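PDB 7C2A: SGNH-hydrolase family esterase from Altererythrobacter indicus, which hydrolyses carboxylic esters as an SGNH-hydrolase family esterase and may act as a lysophospholipase. Local coordinates for residues 105-117 against 134-148. Sequence-based numbering, arbitrary orientation. Where two conformers were deposited one is given.
Sequences QRRKIPILLMGMR and YPYLAEKYDAKLVPF
With chi1 at -176°, F148 CG is anti to its backbone N, which puts the ring where R117 crosses it obliquely; the R117 chain, bent at chi2, lays CG over one ring face: R117 CG is 3.9 Å from the F148 ring centroid, a CH-pi contact. The guanidinium follows, its plane 28° from the ring plane and one face over F148 CB.

Y134 CG lies anti to its own carbonyl carbon, turning one ring face to the chain just after strand 111-114. G115 CA sits over that ring face, 4.3 Å from the centroid, and M116 N stands above its centre, while L113 CD2 meets the ring edge, 4.0 Å from Y134 CD1. The same methyl reaches L137 CB at 3.9 Å, so one leucine branch spans from strand 111-114 to helix 134-140, meeting Y134 and L137. On the other sheet face M114 SD lies beside V146 CG2 (3.7 Å).

Four backbone bonds set a parallel ladder; the straightest, L113 N to K144 O, measures 2.8 Å and is nearly linear at the hydrogen. Beyond it, one water accepts from Q105 NE2 and donates to K140 O and D142 OD2, linking the end of helix 90-106 to the end of helix 133-140 and the turn after it.

Helix segment 134-140 runs antiparallel to strand 111-114 (174°), as expected in a beta-alpha-beta crossover leading to edge strand 144-146. L137 also packs on helix 90-106, where E102 takes the Y141 hydroxyl; Y134 OH bonds L79 O, and strand 74-78 flanks 111-114 across from 144-146.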
ATOM      1  N   GLN A 105     -10.288  14.358   7.589  1.00 12.04           N
ATOM      2  CA  GLN A 105     -10.964  14.792   8.807  1.00 14.34           C
ATOM      3  C   GLN A 105     -11.616  16.156   8.622  1.00 15.74           C
ATOM      4  O   GLN A 105     -12.724  16.396   9.123  1.00 16.24           O
ATOM      5  CB  GLN A 105      -9.952  14.840   9.947  1.00 18.24           C
ATOM      6  CG  GLN A 105     -10.551  14.797  11.337  1.00 22.69           C
ATOM      7  CD  GLN A 105      -9.487  14.626  12.395  1.00 25.65           C
ATOM      8  OE1 GLN A 105      -8.512  15.375  12.431  1.00 29.36           O
ATOM      9  NE2 GLN A 105      -9.656  13.629  13.255  1.00 28.84           N
ATOM     10  N   ARG A 106     -10.939  17.073   7.932  0.52 13.64           N
ATOM     11  CA  ARG A 106     -11.546  18.370   7.663  0.52 14.59           C
ATOM     12  C   ARG A 106     -12.896  18.199   6.983  0.52 13.89           C
ATOM     13  O   ARG A 106     -13.863  18.898   7.314  0.52 13.96           O
ATOM     14  CB  ARG A 106     -10.610  19.201   6.789  0.52 15.73           C
ATOM     15  CG  ARG A 106     -11.064  20.620   6.547  0.52 17.28           C
ATOM     16  CD  ARG A 106     -10.072  21.332   5.648  0.52 15.46           C
ATOM     17  NE  ARG A 106     -10.162  20.859   4.271  0.52 16.81           N
ATOM     18  CZ  ARG A 106     -11.096  21.250   3.411  0.52 18.79           C
ATOM     19  NH1 ARG A 106     -12.013  22.130   3.783  0.52 19.67           N
ATOM     20  NH2 ARG A 106     -11.109  20.764   2.179  0.52 17.10           N
ATOM     21  N   ARG A 107     -12.989  17.256   6.046  1.00 12.74           N
ATOM     22  CA  ARG A 107     -14.217  17.019   5.304  1.00 12.25           C
ATOM     23  C   ARG A 107     -15.161  16.076   6.026  1.00 12.59           C
ATOM     24  O   ARG A 107     -16.182  15.691   5.456  1.00 12.93           O
ATOM     25  CB  ARG A 107     -13.898  16.476   3.911  1.00 12.39           C
ATOM     26  CG  ARG A 107     -12.943  17.358   3.134  1.00 14.23           C
ATOM     27  CD  ARG A 107     -12.954  16.979   1.680  1.00 16.53           C
ATOM     28  NE  ARG A 107     -11.885  17.645   0.948  1.00 13.81           N
ATOM     29  CZ  ARG A 107     -11.955  17.970  -0.336  1.00 12.49           C
ATOM     30  NH1 ARG A 107     -13.048  17.712  -1.033  1.00 13.97           N
ATOM     31  NH2 ARG A 107     -10.934  18.571  -0.912  1.00 14.09           N
ATOM     32  N   LYS A 108     -14.829  15.685   7.252  1.00 12.18           N
ATOM     33  CA  LYS A 108     -15.667  14.795   8.052  1.00 13.03           C
ATOM     34  C   LYS A 108     -15.922  13.457   7.357  1.00 12.42           C
ATOM     35  O   LYS A 108     -17.018  12.900   7.427  1.00 14.78           O
ATOM     36  CB  LYS A 108     -16.968  15.474   8.488  1.00 16.05           C
ATOM     37  CG  LYS A 108     -16.710  16.748   9.272  1.00 19.70           C
ATOM     38  CD  LYS A 108     -17.918  17.203  10.069  1.00 30.20           C
ATOM     39  CE  LYS A 108     -17.508  18.218  11.124  1.00 36.35           C
ATOM     40  NZ  LYS A 108     -18.382  18.144  12.326  1.00 48.91           N
ATOM     41  N   ILE A 109     -14.905  12.933   6.683  1.00 11.22           N
ATOM     42  CA  ILE A 109     -14.971  11.624   6.041  1.00 11.20           C
ATOM     43  C   ILE A 109     -14.354  10.600   6.986  1.00 10.50           C
ATOM     44  O   ILE A 109     -13.166  10.723   7.323  1.00 10.98           O
ATOM     45  CB  ILE A 109     -14.253  11.629   4.687  1.00  9.95           C
ATOM     46  CG1 ILE A 109     -14.948  12.602   3.731  1.00 10.58           C
ATOM     47  CG2 ILE A 109     -14.230  10.212   4.118  1.00 11.17           C
ATOM     48  CD1 ILE A 109     -14.189  12.845   2.453  1.00 11.77           C
ATOM     49  N   PRO A 110     -15.110   9.600   7.439  1.00 10.80           N
ATOM     50  CA  PRO A 110     -14.536   8.557   8.294  1.00 11.40           C
ATOM     51  C   PRO A 110     -13.376   7.843   7.620  1.00 10.04           C
ATOM     52  O   PRO A 110     -13.351   7.664   6.402  1.00 10.23           O
ATOM     53  CB  PRO A 110     -15.715   7.601   8.516  1.00 13.01           C
ATOM     54  CG  PRO A 110     -16.936   8.436   8.307  1.00 13.89           C
ATOM     55  CD  PRO A 110     -16.556   9.406   7.221  1.00 11.41           C
ATOM     56  N   ILE A 111     -12.433   7.389   8.442  1.00 10.36           N
ATOM     57  CA  ILE A 111     -11.168   6.833   7.974  1.00 11.27           C
ATOM     58  C   ILE A 111     -10.995   5.412   8.492  1.00  9.61           C
ATOM     59  O   ILE A 111     -11.155   5.155   9.693  1.00 10.93           O
ATOM     60  CB  ILE A 111      -9.982   7.678   8.464  1.00  9.80           C
ATOM     61  CG1 ILE A 111     -10.090   9.122   7.976  1.00 12.76           C
ATOM     62  CG2 ILE A 111      -8.655   7.052   8.032  1.00 12.16           C
ATOM     63  CD1 ILE A 111      -9.236  10.073   8.778  1.00 12.16           C
ATOM     64  N   LEU A 112     -10.601   4.511   7.599  1.00  9.52           N
ATOM     65  CA  LEU A 112     -10.023   3.223   7.960  1.00  9.79           C
ATOM     66  C   LEU A 112      -8.592   3.198   7.434  1.00  8.55           C
ATOM     67  O   LEU A 112      -8.365   3.353   6.228  1.00  9.70           O
ATOM     68  CB  LEU A 112     -10.833   2.074   7.362  1.00 10.09           C
ATOM     69  CG  LEU A 112     -10.272   0.671   7.584  1.00 10.38           C
ATOM     70  CD1 LEU A 112     -10.213   0.340   9.064  1.00 13.82           C
ATOM     71  CD2 LEU A 112     -11.111  -0.352   6.834  1.00 12.18           C
ATOM     72  N   LEU A 113      -7.632   3.005   8.325  1.00  8.96           N
ATOM     73  CA  LEU A 113      -6.220   2.977   7.977  1.00  8.54           C
ATOM     74  C   LEU A 113      -5.745   1.536   7.849  1.00  9.26           C
ATOM     75  O   LEU A 113      -5.946   0.735   8.761  1.00 10.76           O
ATOM     76  CB  LEU A 113      -5.428   3.686   9.072  1.00 11.30           C
ATOM     77  CG  LEU A 113      -3.973   4.059   8.801  1.00 11.46           C
ATOM     78  CD1 LEU A 113      -3.837   5.018   7.627  1.00 11.97           C
ATOM     79  CD2 LEU A 113      -3.346   4.665  10.047  1.00 11.68           C
ATOM     80  N   MET A 114      -5.102   1.225   6.726  1.00  9.32           N
ATOM     81  CA  MET A 114      -4.542  -0.133   6.497  1.00  9.40           C
ATOM     82  C   MET A 114      -3.084  -0.121   6.969  1.00  9.30           C
ATOM     83  O   MET A 114      -2.253   0.548   6.335  1.00 10.27           O
ATOM     84  CB  MET A 114      -4.617  -0.504   5.014  1.00 10.14           C
ATOM     85  CG  MET A 114      -6.047  -0.675   4.515  1.00  9.99           C
ATOM     86  SD  MET A 114      -7.000  -1.801   5.571  1.00 12.80           S
ATOM     87  CE  MET A 114      -8.243  -2.378   4.416  1.00 12.64           C
ATOM     88  N   GLY A 115      -2.800  -0.822   8.068  1.00  9.20           N
ATOM     89  CA  GLY A 115      -1.441  -0.855   8.641  1.00  9.21           C
ATOM     90  C   GLY A 115      -0.449  -1.573   7.744  1.00  8.51           C
ATOM     91  O   GLY A 115      -0.758  -2.668   7.265  1.00 10.55           O
ATOM     92  N   MET A 116       0.712  -0.956   7.531  1.00  9.62           N
ATOM     93  CA  MET A 116       1.790  -1.579   6.722  1.00  9.97           C
ATOM     94  C   MET A 116       2.896  -2.025   7.683  1.00 10.46           C
ATOM     95  O   MET A 116       3.041  -1.410   8.744  1.00 10.42           O
ATOM     96  CB  MET A 116       2.358  -0.600   5.689  1.00 10.28           C
ATOM     97  CG  MET A 116       1.302  -0.025   4.748  1.00 10.69           C
ATOM     98  SD  MET A 116       0.289  -1.266   3.886  1.00 13.78           S
ATOM     99  CE  MET A 116       1.537  -2.110   2.919  1.00 16.99           C
ATOM    100  N   ARG A 117       3.637  -3.066   7.312  1.00 10.53           N
ATOM    101  CA  ARG A 117       4.714  -3.597   8.187  1.00 11.15           C
ATOM    102  C   ARG A 117       6.017  -3.665   7.392  1.00 12.65           C
ATOM    103  O   ARG A 117       5.989  -4.042   6.215  1.00 14.72           O
ATOM    104  CB  ARG A 117       4.328  -4.975   8.731  1.00 12.39           C
ATOM    105  CG  ARG A 117       3.160  -4.936   9.704  1.00 12.65           C
ATOM    106  CD  ARG A 117       3.571  -4.325  11.029  1.00 12.88           C
ATOM    107  NE  ARG A 117       2.455  -4.228  11.955  1.00 12.35           N
ATOM    108  CZ  ARG A 117       1.910  -5.255  12.598  1.00 12.67           C
ATOM    109  NH1 ARG A 117       2.383  -6.479  12.425  1.00 15.29           N
ATOM    110  NH2 ARG A 117       0.896  -5.047  13.414  1.00 13.88           N
ATOM    111  N   TYR A 134       1.589   3.626  12.192  1.00  8.86           N
ATOM    112  CA  TYR A 134       0.172   3.384  11.925  1.00  9.21           C
ATOM    113  C   TYR A 134      -0.683   3.435  13.186  1.00  9.52           C
ATOM    114  O   TYR A 134      -1.712   4.135  13.186  1.00 10.13           O
ATOM    115  CB  TYR A 134      -0.005   2.105  11.093  1.00 10.76           C
ATOM    116  CG  TYR A 134       0.638   2.262   9.730  1.00  8.91           C
ATOM    117  CD1 TYR A 134      -0.048   2.861   8.679  1.00  9.10           C
ATOM    118  CD2 TYR A 134       1.952   1.867   9.506  1.00  9.65           C
ATOM    119  CE1 TYR A 134       0.551   3.065   7.448  1.00  9.27           C
ATOM    120  CE2 TYR A 134       2.557   2.057   8.277  1.00  9.54           C
ATOM    121  CZ  TYR A 134       1.852   2.660   7.255  1.00  7.65           C
ATOM    122  OH  TYR A 134       2.489   2.837   6.054  1.00  9.47           O
ATOM    123  N   PRO A 135      -0.337   2.747  14.281  1.00 10.39           N
ATOM    124  CA  PRO A 135      -1.123   2.935  15.511  1.00 11.66           C
ATOM    125  C   PRO A 135      -1.099   4.365  16.006  1.00 12.07           C
ATOM    126  O   PRO A 135      -2.106   4.849  16.542  1.00 12.96           O
ATOM    127  CB  PRO A 135      -0.480   1.964  16.512  1.00 12.63           C
ATOM    128  CG  PRO A 135       0.266   0.990  15.697  1.00 16.73           C
ATOM    129  CD  PRO A 135       0.678   1.687  14.442  1.00 10.45           C
ATOM    130  N   TYR A 136       0.016   5.068  15.822  1.00 11.18           N
ATOM    131  CA  TYR A 136       0.074   6.466  16.220  1.00 11.23           C
ATOM    132  C   TYR A 136      -0.943   7.290  15.439  1.00 12.00           C
ATOM    133  O   TYR A 136      -1.691   8.093  16.014  1.00 12.80           O
ATOM    134  CB  TYR A 136       1.485   7.008  15.999  1.00 13.72           C
ATOM    135  CG  TYR A 136       1.576   8.496  16.201  1.00 16.68           C
ATOM    136  CD1 TYR A 136       1.787   9.029  17.468  1.00 19.29           C
ATOM    137  CD2 TYR A 136       1.453   9.367  15.134  1.00 16.39           C
ATOM    138  CE1 TYR A 136       1.865  10.390  17.662  1.00 23.36           C
ATOM    139  CE2 TYR A 136       1.530  10.738  15.320  1.00 20.41           C
ATOM    140  CZ  TYR A 136       1.737  11.233  16.587  1.00 19.31           C
ATOM    141  OH  TYR A 136       1.816  12.593  16.777  1.00 27.07           O
ATOM    142  N   LEU A 137      -0.973   7.117  14.116  1.00 10.40           N
ATOM    143  CA  LEU A 137      -1.883   7.893  13.279  1.00 11.09           C
ATOM    144  C   LEU A 137      -3.337   7.560  13.574  1.00 10.41           C
ATOM    145  O   LEU A 137      -4.192   8.455  13.587  1.00 11.93           O
ATOM    146  CB  LEU A 137      -1.589   7.618  11.808  1.00 12.04           C
ATOM    147  CG  LEU A 137      -0.275   8.183  11.274  1.00 12.29           C
ATOM    148  CD1 LEU A 137       0.127   7.455   9.990  1.00 13.27           C
ATOM    149  CD2 LEU A 137      -0.389   9.685  11.040  1.00 16.51           C
ATOM    150  N   ALA A 138      -3.643   6.275  13.777  1.00 11.36           N
ATOM    151  CA  ALA A 138      -5.024   5.886  14.037  1.00 13.14           C
ATOM    152  C   ALA A 138      -5.537   6.531  15.315  1.00 13.26           C
ATOM    153  O   ALA A 138      -6.676   7.010  15.364  1.00 14.18           O
ATOM    154  CB  ALA A 138      -5.136   4.363  14.107  1.00 14.32           C
ATOM    155  N   GLU A 139      -4.715   6.551  16.362  0.59 13.61           N
ATOM    156  CA  GLU A 139      -5.125   7.202  17.602  0.59 15.57           C
ATOM    157  C   GLU A 139      -5.286   8.698  17.394  0.59 16.00           C
ATOM    158  O   GLU A 139      -6.297   9.290  17.792  0.59 17.27           O
ATOM    159  CB  GLU A 139      -4.091   6.931  18.694  0.59 16.31           C
ATOM    160  CG  GLU A 139      -4.609   7.148  20.113  0.59 21.65           C
ATOM    161  CD  GLU A 139      -4.572   8.604  20.548  0.59 24.93           C
ATOM    162  OE1 GLU A 139      -3.817   9.393  19.940  0.59 26.65           O
ATOM    163  OE2 GLU A 139      -5.295   8.957  21.506  0.59 28.89           O
ATOM    164  N   LYS A 140      -4.300   9.327  16.755  1.00 15.25           N
ATOM    165  CA  LYS A 140      -4.310  10.779  16.657  1.00 15.44           C
ATOM    166  C   LYS A 140      -5.504  11.275  15.862  1.00 15.95           C
ATOM    167  O   LYS A 140      -6.114  12.294  16.212  1.00 16.33           O
ATOM    168  CB  LYS A 140      -3.007  11.254  16.026  1.00 16.52           C
ATOM    169  CG  LYS A 140      -2.918  12.761  15.906  1.00 15.78           C
ATOM    170  CD  LYS A 140      -1.545  13.206  15.448  1.00 17.99           C
ATOM    171  CE  LYS A 140      -1.510  14.708  15.199  1.00 21.36           C
ATOM    172  NZ  LYS A 140      -0.135  15.173  14.879  1.00 27.81           N
ATOM    173  N   TYR A 141      -5.866  10.570  14.793  1.00 13.66           N
ATOM    174  CA  TYR A 141      -6.900  11.032  13.881  1.00 15.27           C
ATOM    175  C   TYR A 141      -8.218  10.293  14.049  1.00 15.50           C
ATOM    176  O   TYR A 141      -9.092  10.407  13.183  1.00 17.50           O
ATOM    177  CB  TYR A 141      -6.388  11.001  12.437  1.00 16.22           C
ATOM    178  CG  TYR A 141      -5.276  12.002  12.261  1.00 14.98           C
ATOM    179  CD1 TYR A 141      -5.556  13.354  12.177  1.00 17.77           C
ATOM    180  CD2 TYR A 141      -3.949  11.607  12.254  1.00 14.32           C
ATOM    181  CE1 TYR A 141      -4.548  14.283  12.056  1.00 17.52           C
ATOM    182  CE2 TYR A 141      -2.930  12.530  12.128  1.00 15.00           C
ATOM    183  CZ  TYR A 141      -3.233  13.873  12.027  1.00 16.12           C
ATOM    184  OH  TYR A 141      -2.213  14.793  11.906  1.00 17.94           O
ATOM    185  N   ASP A 142      -8.387   9.565  15.154  1.00 16.90           N
ATOM    186  CA  ASP A 142      -9.621   8.834  15.447  1.00 18.88           C
ATOM    187  C   ASP A 142     -10.046   7.973  14.263  1.00 19.51           C
ATOM    188  O   ASP A 142     -11.203   7.975  13.835  1.00 21.65           O
ATOM    189  CB  ASP A 142     -10.745   9.774  15.890  1.00 26.33           C
ATOM    190  CG  ASP A 142     -10.385  10.573  17.129  1.00 38.05           C
ATOM    191  OD1 ASP A 142      -9.915   9.963  18.112  1.00 42.09           O
ATOM    192  OD2 ASP A 142     -10.578  11.808  17.123  1.00 47.95           O
ATOM    193  N   ALA A 143      -9.083   7.240  13.722  1.00 15.65           N
ATOM    194  CA  ALA A 143      -9.317   6.361  12.592  1.00 14.85           C
ATOM    195  C   ALA A 143      -9.337   4.922  13.071  1.00 13.43           C
ATOM    196  O   ALA A 143      -8.607   4.550  13.994  1.00 15.88           O
ATOM    197  CB  ALA A 143      -8.212   6.526  11.552  1.00 15.02           C
ATOM    198  N   LYS A 144     -10.169   4.112  12.442  1.00 12.29           N
ATOM    199  CA  LYS A 144     -10.072   2.682  12.675  1.00 13.37           C
ATOM    200  C   LYS A 144      -8.831   2.149  11.976  1.00 11.79           C
ATOM    201  O   LYS A 144      -8.364   2.717  10.988  1.00 12.43           O
ATOM    202  CB  LYS A 144     -11.339   1.988  12.187  1.00 14.05           C
ATOM    203  CG  LYS A 144     -12.538   2.308  13.083  1.00 21.40           C
ATOM    204  CD  LYS A 144     -13.835   1.739  12.553  1.00 31.09           C
ATOM    205  CE  LYS A 144     -14.938   1.810  13.603  1.00 31.14           C
ATOM    206  NZ  LYS A 144     -15.655   3.117  13.587  1.00 33.23           N
ATOM    207  N   LEU A 145      -8.273   1.072  12.518  1.00 11.93           N
ATOM    208  CA  LEU A 145      -7.008   0.537  12.038  1.00 11.69           C
ATOM    209  C   LEU A 145      -7.140  -0.957  11.799  1.00 10.66           C
ATOM    210  O   LEU A 145      -7.610  -1.691  12.677  1.00 12.85           O
ATOM    211  CB  LEU A 145      -5.893   0.782  13.061  1.00 13.08           C
ATOM    212  CG  LEU A 145      -4.546   0.132  12.747  1.00 11.85           C
ATOM    213  CD1 LEU A 145      -3.880   0.793  11.553  1.00 12.84           C
ATOM    214  CD2 LEU A 145      -3.641   0.190  13.962  1.00 16.70           C
ATOM    215  N   VAL A 146      -6.723  -1.409  10.620  1.00  9.99           N
ATOM    216  CA  VAL A 146      -6.368  -2.806  10.395  1.00 10.73           C
ATOM    217  C   VAL A 146      -4.873  -2.921  10.683  1.00 10.62           C
ATOM    218  O   VAL A 146      -4.072  -2.356   9.927  1.00  9.83           O
ATOM    219  CB  VAL A 146      -6.684  -3.247   8.962  1.00 11.33           C
ATOM    220  CG1 VAL A 146      -6.075  -4.609   8.682  1.00 12.71           C
ATOM    221  CG2 VAL A 146      -8.197  -3.281   8.728  1.00 13.03           C
ATOM    222  N   PRO A 147      -4.464  -3.571  11.773  1.00 10.28           N
ATOM    223  CA  PRO A 147      -3.057  -3.452  12.180  1.00 11.18           C
ATOM    224  C   PRO A 147      -2.077  -3.944  11.132  1.00 10.56           C
ATOM    225  O   PRO A 147      -1.014  -3.339  10.953  1.00 10.57           O
ATOM    226  CB  PRO A 147      -2.995  -4.278  13.473  1.00 13.48           C
ATOM    227  CG  PRO A 147      -4.391  -4.224  14.009  1.00 15.88           C
ATOM    228  CD  PRO A 147      -5.286  -4.240  12.796  1.00 12.31           C
ATOM    229  N   PHE A 148      -2.404  -5.021  10.420  1.00 10.93           N
ATOM    230  CA  PHE A 148      -1.471  -5.632   9.468  1.00 10.47           C
ATOM    231  C   PHE A 148      -2.292  -6.035   8.242  1.00  9.77           C
ATOM    232  O   PHE A 148      -2.826  -7.145   8.170  1.00 10.29           O
ATOM    233  CB  PHE A 148      -0.760  -6.811  10.128  1.00 12.43           C
ATOM    234  CG  PHE A 148       0.312  -7.474   9.284  1.00 11.68           C
ATOM    235  CD1 PHE A 148       0.734  -6.961   8.082  1.00 12.05           C
ATOM    236  CD2 PHE A 148       0.892  -8.648   9.727  1.00 14.63           C
ATOM    237  CE1 PHE A 148       1.721  -7.610   7.333  1.00 14.34           C
ATOM    238  CE2 PHE A 148       1.873  -9.291   8.986  1.00 15.30           C
ATOM    239  CZ  PHE A 148       2.284  -8.778   7.794  1.00 17.67           C
TER
HETATM  240  O   HOH W   1      -8.612  13.707  15.855  1.00 31.66           O
HETATM  241  O   HOH W   2     -12.729   8.290  11.241  1.00 21.33           O